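Local coordinates for GH86A beta-porphyranase (Bacteroides plebeius, PDB 4AW7), which hydrolyses the sulfated red-seaweed polysaccharide porphyran at its beta-D-galactose to alpha-L-galactose-6-sulfate linkages, releasing mainly a disaccharide, at residues Asn420-Ser425 against Glu438-Ser443; Phe300-Met305 against Gln383-Lys388; Asn27-Leu32 against Lys369-Asp374. All blocks are in the same frame, centred on the assembly; numbering follows the deposited sequence.

Interaction 1. Residues Asn420-Ser425 against Glu438-Ser443; sequences NVTKRS and EQNVPS
Val421 and Val441 meet methyl to methyl where strands 421-425 and 438-441 run antiparallel: CG1 of Val421 lies 3.4 Å from CG2 of Val441, tighter than usual for two carbons. Val421 holds CG1 anti to its own nitrogen (chi1 -178°), and the two branched side chains cross obliquely on the face they share with Lys423 and Gln439. Valine suits this spot: Val421 is buried and also rests on Ala460 of the neighbouring strand 454-462, while Val441 covers it from the partly exposed partner strand. The next pair on this face is polar. Lys423 bends at its third and fourth torsions, which returns NZ to within 2.9 Å of Gln439 OE1, a hydrogen bond entering from above the amide carbonyl plane. The backbones of the same two residues bind each other twice, Lys423 N giving to Gln439 O at 2.7 Å and Gln439 N to Lys423 O. Strands 421-429 and 433-441 form a beta hairpin at the edge of a larger sheet in the beta-sandwich region, and strand 454-462 pairs with the far side of 421-429. The opposite face, carrying Thr422, Arg424, Glu438 and Asn440, is looser and wetter. Thr422 OG1 sits 3.0 Å from Asn440 OD1, the two side chains pointing the same way, while Thr422 CG2 touches Glu438 CG, 3.5 Å away. Arg424 and Glu438 stay beyond salt-bridge range; a water joins them, accepting from Arg424 NE in the guanidinium plane and donating to Glu438 OE2. NH1 of Arg424 gives hydrogen bonds to the carbonyls of Lys366 and Leu364. Beside the valine pair, another water accepts from Val421 N and donates to Val441 O.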
loop_
_atom_site.group_PDB
_atom_site.type_symbol
_atom_site.label_atom_id
_atom_site.label_comp_id
_atom_site.label_asym_id
_atom_site.label_seq_id
_atom_site.Cartn_x
_atom_site.Cartn_y
_atom_site.Cartn_z
ATOM N N ASN A 420 31.622 -8.507 5.347
ATOM C CA ASN A 420 31.095 -7.768 6.496
ATOM C C ASN A 420 29.560 -7.833 6.592
ATOM O O ASN A 420 28.858 -6.822 6.670
ATOM C CB ASN A 420 31.595 -6.350 6.491
ATOM C CG ASN A 420 33.088 -6.297 6.551
ATOM O OD1 ASN A 420 33.711 -7.133 7.227
ATOM N ND2 ASN A 420 33.680 -5.383 5.810
ATOM N N VAL A 421 29.062 -9.048 6.584
ATOM C CA VAL A 421 27.625 -9.297 6.627
ATOM C C VAL A 421 27.088 -9.154 8.046
ATOM O O VAL A 421 27.621 -9.723 9.016
ATOM C CB VAL A 421 27.296 -10.701 6.082
ATOM C CG1 VAL A 421 25.792 -10.957 6.086
ATOM C CG2 VAL A 421 27.867 -10.896 4.645
ATOM N N THR A 422 25.992 -8.406 8.157
ATOM C CA THR A 422 25.231 -8.262 9.398
ATOM C C THR A 422 23.781 -8.690 9.129
ATOM O O THR A 422 23.184 -8.359 8.098
ATOM C CB THR A 422 25.314 -6.839 9.946
ATOM O OG1 THR A 422 26.694 -6.472 10.154
ATOM C CG2 THR A 422 24.557 -6.684 11.209
ATOM N N LYS A 423 23.230 -9.454 10.040
ATOM C CA LYS A 423 21.871 -9.923 9.935
ATOM C C LYS A 423 20.998 -9.201 10.942
ATOM O O LYS A 423 21.225 -9.305 12.165
ATOM C CB LYS A 423 21.787 -11.432 10.184
ATOM C CG LYS A 423 20.390 -11.949 10.113
ATOM C CD LYS A 423 20.278 -13.454 10.168
ATOM C CE LYS A 423 20.789 -14.005 11.465
ATOM N NZ LYS A 423 19.900 -13.781 12.633
ATOM N N ARG A 424 19.988 -8.490 10.459
ATOM C CA ARG A 424 18.933 -7.941 11.304
ATOM C C ARG A 424 17.706 -8.833 11.218
ATOM O O ARG A 424 17.310 -9.256 10.150
ATOM C CB ARG A 424 18.553 -6.553 10.811
ATOM C CG ARG A 424 19.716 -5.561 10.636
ATOM C CD ARG A 424 19.227 -4.287 10.009
ATOM N NE ARG A 424 20.298 -3.339 9.787
ATOM C CZ ARG A 424 20.120 -2.169 9.188
ATOM N NH1 ARG A 424 18.911 -1.819 8.778
ATOM N NH2 ARG A 424 21.129 -1.359 8.952
ATOM N N SER A 425 17.083 -9.086 12.356
ATOM C CA SER A 425 15.900 -9.925 12.437
ATOM C C SER A 425 14.862 -9.286 13.338
ATOM O O SER A 425 15.171 -8.960 14.469
ATOM C CB SER A 425 16.260 -11.284 13.003
ATOM O OG SER A 425 15.114 -12.038 13.252
ATOM N N GLU A 438 20.457 -7.950 16.010
ATOM C CA GLU A 438 21.434 -7.623 14.980
ATOM C C GLU A 438 22.666 -8.456 15.315
ATOM O O GLU A 438 23.167 -8.396 16.448
ATOM C CB GLU A 438 21.769 -6.141 15.008
ATOM C CG GLU A 438 22.720 -5.628 13.936
ATOM C CD GLU A 438 22.773 -4.103 13.884
ATOM O OE1 GLU A 438 22.306 -3.467 14.830
ATOM O OE2 GLU A 438 23.264 -3.534 12.895
ATOM N N GLN A 439 23.117 -9.249 14.351
ATOM C CA GLN A 439 24.243 -10.175 14.522
ATOM C C GLN A 439 25.213 -10.072 13.362
ATOM O O GLN A 439 24.829 -10.053 12.190
ATOM C CB GLN A 439 23.705 -11.604 14.575
ATOM C CG GLN A 439 22.767 -11.801 15.758
ATOM C CD GLN A 439 21.963 -13.066 15.674
ATOM O OE1 GLN A 439 21.993 -13.762 14.666
ATOM N NE2 GLN A 439 21.233 -13.391 16.768
ATOM N N ASN A 440 26.496 -10.073 13.659
ATOM C CA ASN A 440 27.485 -10.202 12.611
ATOM C C ASN A 440 27.579 -11.668 12.266
ATOM O O ASN A 440 27.520 -12.537 13.163
ATOM C CB ASN A 440 28.842 -9.670 13.069
ATOM C CG ASN A 440 28.808 -8.181 13.330
ATOM O OD1 ASN A 440 28.048 -7.436 12.677
ATOM N ND2 ASN A 440 29.561 -7.740 14.328
ATOM N N VAL A 441 27.708 -11.955 10.990
ATOM C CA VAL A 441 27.871 -13.322 10.551
ATOM C C VAL A 441 29.094 -13.370 9.623
ATOM O O VAL A 441 29.432 -12.389 8.978
ATOM C CB VAL A 441 26.613 -13.896 9.903
ATOM C CG1 VAL A 441 25.419 -13.856 10.890
ATOM C CG2 VAL A 441 26.301 -13.187 8.634
ATOM N N PRO A 442 29.779 -14.517 9.561
ATOM C CA PRO A 442 31.105 -14.521 8.907
ATOM C C PRO A 442 31.108 -14.658 7.406
ATOM O O PRO A 442 32.136 -14.509 6.768
ATOM C CB PRO A 442 31.769 -15.741 9.546
ATOM C CG PRO A 442 30.665 -16.612 9.935
ATOM C CD PRO A 442 29.569 -15.705 10.395
ATOM N N SER A 443 29.940 -14.959 6.832
ATOM C CA SER A 443 29.778 -15.093 5.396
ATOM C C SER A 443 28.293 -14.960 5.098
ATOM O O SER A 443 27.463 -15.092 5.993
ATOM C CB SER A 443 30.308 -16.447 4.918
ATOM O OG SER A 443 29.751 -17.514 5.643
HETATM O O HOH W 1 30.792 -11.364 6.861
HETATM O O HOH W 2 23.016 -3.644 10.397
#

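Interaction 2. Residues Phe300-Met305 against Gln383-Lys388; sequences FLFNLM and QVQAFK
Phe302 and Gln383 both set CG anti to the carbonyl carbon (chi1 -75° in Phe302), and this brings the ring of the helix residue against the aliphatic base of the strand residue. Phe302 CD2 lies 3.5 Å from Gln383 CB, and the extended glutamine passes obliquely so that its OE1 comes 3.5 Å from Phe302 CB; ring and amide planes are 31° apart. Gln385, bent at chi2, slides past the same ring in the opposite direction. Its CG fits between two helix residues, 3.6 Å from Phe302 CD2 and 3.8 Å from Met305 SD. Glutamine suits both strand positions because its methylenes pack like an apolar chain while the amide serves polar partners: Gln383 NE2 binds His299 O and Asp398, and Gln385 NE2 binds Glu306. An alanine at Gln385 is likely to leave a gap between Phe302 and Met305 and Glu306 without this amide donor. Farther along, Met305 SD approaches Phe387 at the ring edge, 4.2 Å from CZ, in a Met-aromatic contact; the long unbranched thioether can bridge the space between helix and strand. The segment axes approach to 8.8 Å at 57°, joining the last turns of helix 293-305 to the sandwich sheet. Behind the helix, Phe300 and Leu304 pack on helix 245-262 and strand 268-276, whereas strand 382-389 is flanked in its own sheet by strands 371-377 and 392-399.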
loop_
_atom_site.group_PDB
_atom_site.type_symbol
_atom_site.label_atom_id
_atom_site.label_comp_id
_atom_site.label_asym_id
_atom_site.label_seq_id
_atom_site.Cartn_x
_atom_site.Cartn_y
_atom_site.Cartn_z
ATOM N N PHE A 300 2.893 -6.174 4.324
ATOM C CA PHE A 300 2.378 -5.284 3.303
ATOM C C PHE A 300 3.506 -4.538 2.569
ATOM O O PHE A 300 3.391 -4.258 1.388
ATOM C CB PHE A 300 1.416 -4.233 3.870
ATOM C CG PHE A 300 0.064 -4.782 4.252
ATOM C CD1 PHE A 300 -0.790 -5.381 3.312
ATOM C CD2 PHE A 300 -0.384 -4.678 5.547
ATOM C CE1 PHE A 300 -2.011 -5.833 3.688
ATOM C CE2 PHE A 300 -1.639 -5.128 5.936
ATOM C CZ PHE A 300 -2.460 -5.743 5.022
ATOM N N LEU A 301 4.580 -4.226 3.276
ATOM C CA LEU A 301 5.642 -3.406 2.726
ATOM C C LEU A 301 6.203 -3.992 1.446
ATOM O O LEU A 301 6.466 -3.275 0.498
ATOM C CB LEU A 301 6.757 -3.234 3.763
ATOM C CG LEU A 301 7.993 -2.456 3.357
ATOM C CD1 LEU A 301 7.654 -0.988 3.038
ATOM C CD2 LEU A 301 9.029 -2.538 4.475
ATOM N N PHE A 302 6.411 -5.295 1.415
ATOM C CA PHE A 302 7.064 -5.890 0.253
ATOM C C PHE A 302 6.175 -5.788 -0.985
ATOM O O PHE A 302 6.681 -5.515 -2.089
ATOM C CB PHE A 302 7.431 -7.367 0.520
ATOM C CG PHE A 302 8.635 -7.573 1.426
ATOM C CD1 PHE A 302 8.595 -7.268 2.791
ATOM C CD2 PHE A 302 9.814 -8.097 0.928
ATOM C CE1 PHE A 302 9.686 -7.433 3.595
ATOM C CE2 PHE A 302 10.897 -8.285 1.732
ATOM C CZ PHE A 302 10.840 -7.956 3.082
ATOM N N ASN A 303 4.858 -5.975 -0.833
ATOM C CA ASN A 303 3.850 -5.749 -1.894
ATOM C C ASN A 303 4.034 -4.337 -2.418
ATOM O O ASN A 303 4.151 -4.079 -3.621
ATOM C CB ASN A 303 2.437 -5.984 -1.238
ATOM C CG ASN A 303 1.232 -5.584 -2.093
ATOM O OD1 ASN A 303 1.344 -4.888 -3.116
ATOM N ND2 ASN A 303 0.011 -6.031 -1.664
ATOM N N LEU A 304 4.026 -3.376 -1.499
ATOM C CA LEU A 304 4.019 -1.976 -1.901
ATOM C C LEU A 304 5.345 -1.540 -2.501
ATOM O O LEU A 304 5.360 -0.693 -3.394
ATOM C CB LEU A 304 3.603 -1.091 -0.723
ATOM C CG LEU A 304 2.251 -1.406 -0.099
ATOM C CD1 LEU A 304 1.926 -0.454 1.030
ATOM C CD2 LEU A 304 1.137 -1.472 -1.146
ATOM N N MET A 305 6.478 -2.114 -2.076
ATOM C CA MET A 305 7.759 -1.846 -2.725
ATOM C C MET A 305 7.738 -2.202 -4.201
ATOM O O MET A 305 8.285 -1.477 -5.041
ATOM C CB MET A 305 8.890 -2.582 -2.007
ATOM C CG MET A 305 9.286 -1.878 -0.703
ATOM S SD MET A 305 10.534 -2.846 0.158
ATOM C CE MET A 305 11.129 -1.641 1.314
ATOM N N GLN A 383 8.777 -13.383 0.444
ATOM C CA GLN A 383 8.916 -12.115 -0.273
ATOM C C GLN A 383 10.355 -11.648 -0.140
ATOM O O GLN A 383 10.937 -11.744 0.934
ATOM C CB GLN A 383 7.955 -11.039 0.308
ATOM C CG GLN A 383 6.521 -11.539 0.530
ATOM C CD GLN A 383 5.538 -10.394 0.785
ATOM O OE1 GLN A 383 4.969 -9.826 -0.154
ATOM N NE2 GLN A 383 5.410 -9.990 2.054
ATOM N N VAL A 384 10.921 -11.143 -1.234
ATOM C CA VAL A 384 12.323 -10.781 -1.295
ATOM C C VAL A 384 12.515 -9.417 -1.920
ATOM O O VAL A 384 11.811 -9.044 -2.847
ATOM C CB VAL A 384 13.137 -11.836 -2.064
ATOM C CG1 VAL A 384 13.090 -13.163 -1.318
ATOM C CG2 VAL A 384 12.626 -11.964 -3.508
ATOM N N GLN A 385 13.487 -8.675 -1.398
ATOM C CA GLN A 385 13.914 -7.401 -1.948
ATOM C C GLN A 385 15.418 -7.308 -1.865
ATOM O O GLN A 385 16.026 -7.901 -0.970
ATOM C CB GLN A 385 13.293 -6.225 -1.180
ATOM C CG GLN A 385 11.810 -6.098 -1.340
ATOM C CD GLN A 385 11.386 -5.587 -2.704
ATOM O OE1 GLN A 385 11.967 -4.633 -3.204
ATOM N NE2 GLN A 385 10.360 -6.179 -3.292
ATOM N N ALA A 386 16.035 -6.567 -2.768
ATOM C CA ALA A 386 17.467 -6.268 -2.655
ATOM C C ALA A 386 17.764 -4.924 -3.271
ATOM O O ALA A 386 17.205 -4.556 -4.305
ATOM C CB ALA A 386 18.304 -7.352 -3.351
ATOM N N PHE A 387 18.683 -4.206 -2.644
ATOM C CA PHE A 387 19.098 -2.851 -3.050
ATOM C C PHE A 387 20.585 -2.703 -2.865
ATOM O O PHE A 387 21.168 -3.227 -1.910
ATOM C CB PHE A 387 18.392 -1.754 -2.218
ATOM C CG PHE A 387 16.919 -1.955 -2.075
ATOM C CD1 PHE A 387 16.054 -1.515 -3.059
ATOM C CD2 PHE A 387 16.385 -2.614 -0.972
ATOM C CE1 PHE A 387 14.668 -1.707 -2.949
ATOM C CE2 PHE A 387 15.027 -2.819 -0.855
ATOM C CZ PHE A 387 14.167 -2.366 -1.834
ATOM N N LYS A 388 21.200 -1.951 -3.781
ATOM C CA LYS A 388 22.637 -1.682 -3.730
ATOM C C LYS A 388 22.855 -0.178 -3.748
ATOM O O LYS A 388 22.446 0.512 -4.682
ATOM C CB LYS A 388 23.335 -2.334 -4.908
ATOM C CG LYS A 388 24.854 -2.197 -4.909
ATOM C CD LYS A 388 25.530 -2.779 -6.231
ATOM C CE LYS A 388 27.074 -2.704 -6.180
ATOM N NZ LYS A 388 27.611 -1.304 -6.149
#

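Interaction 3. Residues Asn27-Leu32 against Lys369-Asp374; sequences NTRRFL and KGERVD
Arg29 and Glu371 form the salt bridge of this contact: NH1 of Arg29 gives a hydrogen bond to Glu371 OE2 at 2.8 Å, reaching the carboxylate on its syn side. The acceptor lies close to the guanidinium plane, although the two flat groups are turned 70° from each other. Arg29 points its CB away from strand 371-374, and the bend at chi3 (53°) carries the guanidinium back to its mate. Phe31 adds a ring atom, CZ, over the centre of one face of the Arg29 guanidinium, 3.6 Å above the plane, so Phe31, two residues on along the same strand, covers that face.

The backbones supply two more bonds. Asp374 N gives to Thr28 O at 2.9 Å, and Arg30 N gives an almost straight bond to Arg372 O, though it arrives from above that carbonyl's plane. With segment axes at 111°, these strands cross more than they align, and the Arg29-Val373 pair sends its side chains apart.

Buried charges are met largely by partners from other elements. Arg30 forms salt bridges to Glu586 through NE and to Glu306 through NH2, while NH1 gives to a water that in turn donates to Val373 O. Asp374 OD1 is paired with Arg504. Arg372 NH2 serves Met305 O and Gln308, NH1 serves Ser36 O, and Leu32 CD1 lies over one face of the Arg372 guanidinium, 3.5 Å from Arg372 NE. Arginine suits these positions because its several N-H groups can reach different elements while its methylenes pack. Carboxylates for Arg29 and Arg30, an arginine for Asp374, and carbonyl and amide oxygens for Arg372 probably offset the cost of burying these groups, and tie the strand 29-32 sheet to the sheet of strand 371-377 by directional bonds.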
loop_
_atom_site.group_PDB
_atom_site.type_symbol
_atom_site.label_atom_id
_atom_site.label_comp_id
_atom_site.label_asym_id
_atom_site.label_seq_id
_atom_site.Cartn_x
_atom_site.Cartn_y
_atom_site.Cartn_z
ATOM N N ASN A 27 24.920 -7.737 -9.762
ATOM C CA ASN A 27 25.466 -7.164 -10.984
ATOM C C ASN A 27 24.416 -6.818 -12.020
ATOM O O ASN A 27 24.743 -6.321 -13.080
ATOM C CB ASN A 27 26.498 -8.133 -11.602
ATOM C CG ASN A 27 27.678 -8.345 -10.691
ATOM O OD1 ASN A 27 27.825 -9.424 -10.129
ATOM N ND2 ASN A 27 28.428 -7.285 -10.424
ATOM N N THR A 28 23.140 -7.028 -11.695
ATOM C CA THR A 28 22.041 -6.635 -12.588
ATOM C C THR A 28 21.174 -5.632 -11.860
ATOM O O THR A 28 20.596 -5.958 -10.825
ATOM C CB THR A 28 21.237 -7.860 -13.023
ATOM O OG1 THR A 28 22.097 -8.729 -13.773
ATOM C CG2 THR A 28 20.051 -7.476 -13.903
ATOM N N ARG A 29 21.106 -4.421 -12.392
ATOM C CA ARG A 29 20.243 -3.402 -11.841
ATOM C C ARG A 29 18.793 -3.701 -12.241
ATOM O O ARG A 29 18.551 -4.035 -13.393
ATOM C CB ARG A 29 20.688 -2.034 -12.344
ATOM C CG ARG A 29 19.830 -0.885 -11.869
ATOM C CD ARG A 29 20.488 0.437 -12.034
ATOM N NE ARG A 29 20.982 0.671 -13.406
ATOM C CZ ARG A 29 21.257 1.868 -13.907
ATOM N NH1 ARG A 29 21.070 2.975 -13.182
ATOM N NH2 ARG A 29 21.635 1.945 -15.180
ATOM N N ARG A 30 17.842 -3.523 -11.346
ATOM C CA ARG A 30 16.440 -3.789 -11.630
ATOM C C ARG A 30 15.645 -2.495 -11.575
ATOM O O ARG A 30 15.846 -1.647 -10.688
ATOM C CB ARG A 30 15.886 -4.857 -10.674
ATOM C CG ARG A 30 14.404 -5.187 -10.876
ATOM C CD ARG A 30 14.068 -6.560 -10.313
ATOM N NE ARG A 30 12.643 -6.855 -10.423
ATOM C CZ ARG A 30 11.731 -6.558 -9.508
ATOM N NH1 ARG A 30 12.059 -5.950 -8.360
ATOM N NH2 ARG A 30 10.462 -6.862 -9.767
ATOM N N PHE A 31 14.736 -2.338 -12.545
ATOM C CA PHE A 31 13.837 -1.208 -12.621
ATOM C C PHE A 31 12.412 -1.677 -12.540
ATOM O O PHE A 31 12.049 -2.725 -13.103
ATOM C CB PHE A 31 13.982 -0.475 -13.981
ATOM C CG PHE A 31 15.253 0.315 -14.130
ATOM C CD1 PHE A 31 16.425 -0.302 -14.467
ATOM C CD2 PHE A 31 15.253 1.681 -13.921
ATOM C CE1 PHE A 31 17.592 0.480 -14.594
ATOM C CE2 PHE A 31 16.408 2.436 -14.063
ATOM C CZ PHE A 31 17.566 1.805 -14.422
ATOM N N LEU A 32 11.586 -0.894 -11.855
ATOM C CA LEU A 32 10.132 -0.956 -11.965
ATOM C C LEU A 32 9.780 0.134 -12.922
ATOM O O LEU A 32 9.820 1.318 -12.585
ATOM C CB LEU A 32 9.469 -0.758 -10.584
ATOM C CG LEU A 32 9.943 -1.675 -9.467
ATOM C CD1 LEU A 32 9.180 -1.393 -8.190
ATOM C CD2 LEU A 32 9.908 -3.135 -9.810
ATOM N N LYS A 369 18.490 1.607 1.370
ATOM C CA LYS A 369 18.288 2.452 0.198
ATOM C C LYS A 369 19.182 1.947 -0.934
ATOM O O LYS A 369 19.973 1.004 -0.743
ATOM C CB LYS A 369 18.550 3.904 0.537
ATOM C CG LYS A 369 19.971 4.145 0.836
ATOM C CD LYS A 369 20.369 5.612 1.079
ATOM C CE LYS A 369 19.692 6.187 2.248
ATOM N NZ LYS A 369 20.586 7.146 2.967
ATOM N N GLY A 370 19.109 2.604 -2.075
ATOM C CA GLY A 370 19.901 2.244 -3.217
ATOM C C GLY A 370 19.100 1.787 -4.392
ATOM O O GLY A 370 17.863 1.744 -4.353
ATOM N N GLU A 371 19.787 1.402 -5.448
ATOM C CA GLU A 371 19.153 0.878 -6.643
ATOM C C GLU A 371 18.747 -0.555 -6.428
ATOM O O GLU A 371 19.502 -1.379 -5.916
ATOM C CB GLU A 371 20.091 0.977 -7.829
ATOM C CG GLU A 371 20.281 2.446 -8.283
ATOM C CD GLU A 371 21.271 2.612 -9.394
ATOM O OE1 GLU A 371 22.406 2.159 -9.211
ATOM O OE2 GLU A 371 20.917 3.236 -10.409
ATOM N N ARG A 372 17.541 -0.895 -6.831
ATOM C CA ARG A 372 17.132 -2.275 -6.857
ATOM C C ARG A 372 18.110 -3.087 -7.689
ATOM O O ARG A 372 18.581 -2.624 -8.731
ATOM C CB ARG A 372 15.732 -2.394 -7.465
ATOM C CG ARG A 372 14.637 -1.927 -6.566
ATOM C CD ARG A 372 13.352 -1.733 -7.342
ATOM N NE ARG A 372 12.208 -1.461 -6.458
ATOM C CZ ARG A 372 11.942 -0.285 -5.905
ATOM N NH1 ARG A 372 12.661 0.809 -6.146
ATOM N NH2 ARG A 372 10.922 -0.186 -5.069
ATOM N N VAL A 373 18.363 -4.309 -7.229
ATOM C CA VAL A 373 19.095 -5.293 -8.022
ATOM C C VAL A 373 18.238 -6.521 -8.224
ATOM O O VAL A 373 17.227 -6.709 -7.540
ATOM C CB VAL A 373 20.477 -5.655 -7.437
ATOM C CG1 VAL A 373 21.342 -4.354 -7.375
ATOM C CG2 VAL A 373 20.343 -6.324 -6.069
ATOM N N ASP A 374 18.618 -7.370 -9.179
ATOM C CA ASP A 374 17.732 -8.471 -9.498
ATOM C C ASP A 374 17.647 -9.465 -8.359
ATOM O O ASP A 374 18.659 -9.817 -7.763
ATOM C CB ASP A 374 18.103 -9.143 -10.815
ATOM C CG ASP A 374 16.969 -9.941 -11.382
ATOM O OD1 ASP A 374 15.810 -9.587 -11.144
ATOM O OD2 ASP A 374 17.208 -10.948 -12.038
HETATM O O HOH W 3 14.668 -5.602 -7.167
#

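How the interactions relate
Interactions 2 and 3 are buried neighbours, their centres about 11 Å apart, whereas interaction 1 is only partly buried, its centre about 29 Å from that of the chain. All three reach the same mixed sheet. Strands 371-377 and 382-389 pair in it, Lys388 N lying 2.8 Å from Glu371 O, so interactions 2 and 3 brace adjacent strands against a helix and a second sheet. Met305 O, 2.9 Å from Arg372 NH2, links them again. Chemistry follows place: apolar and methylene packing at the helix, networked charges between sheets, and backbone pairing with water-bridged polar groups at the outer hairpin, which touches neither of the others.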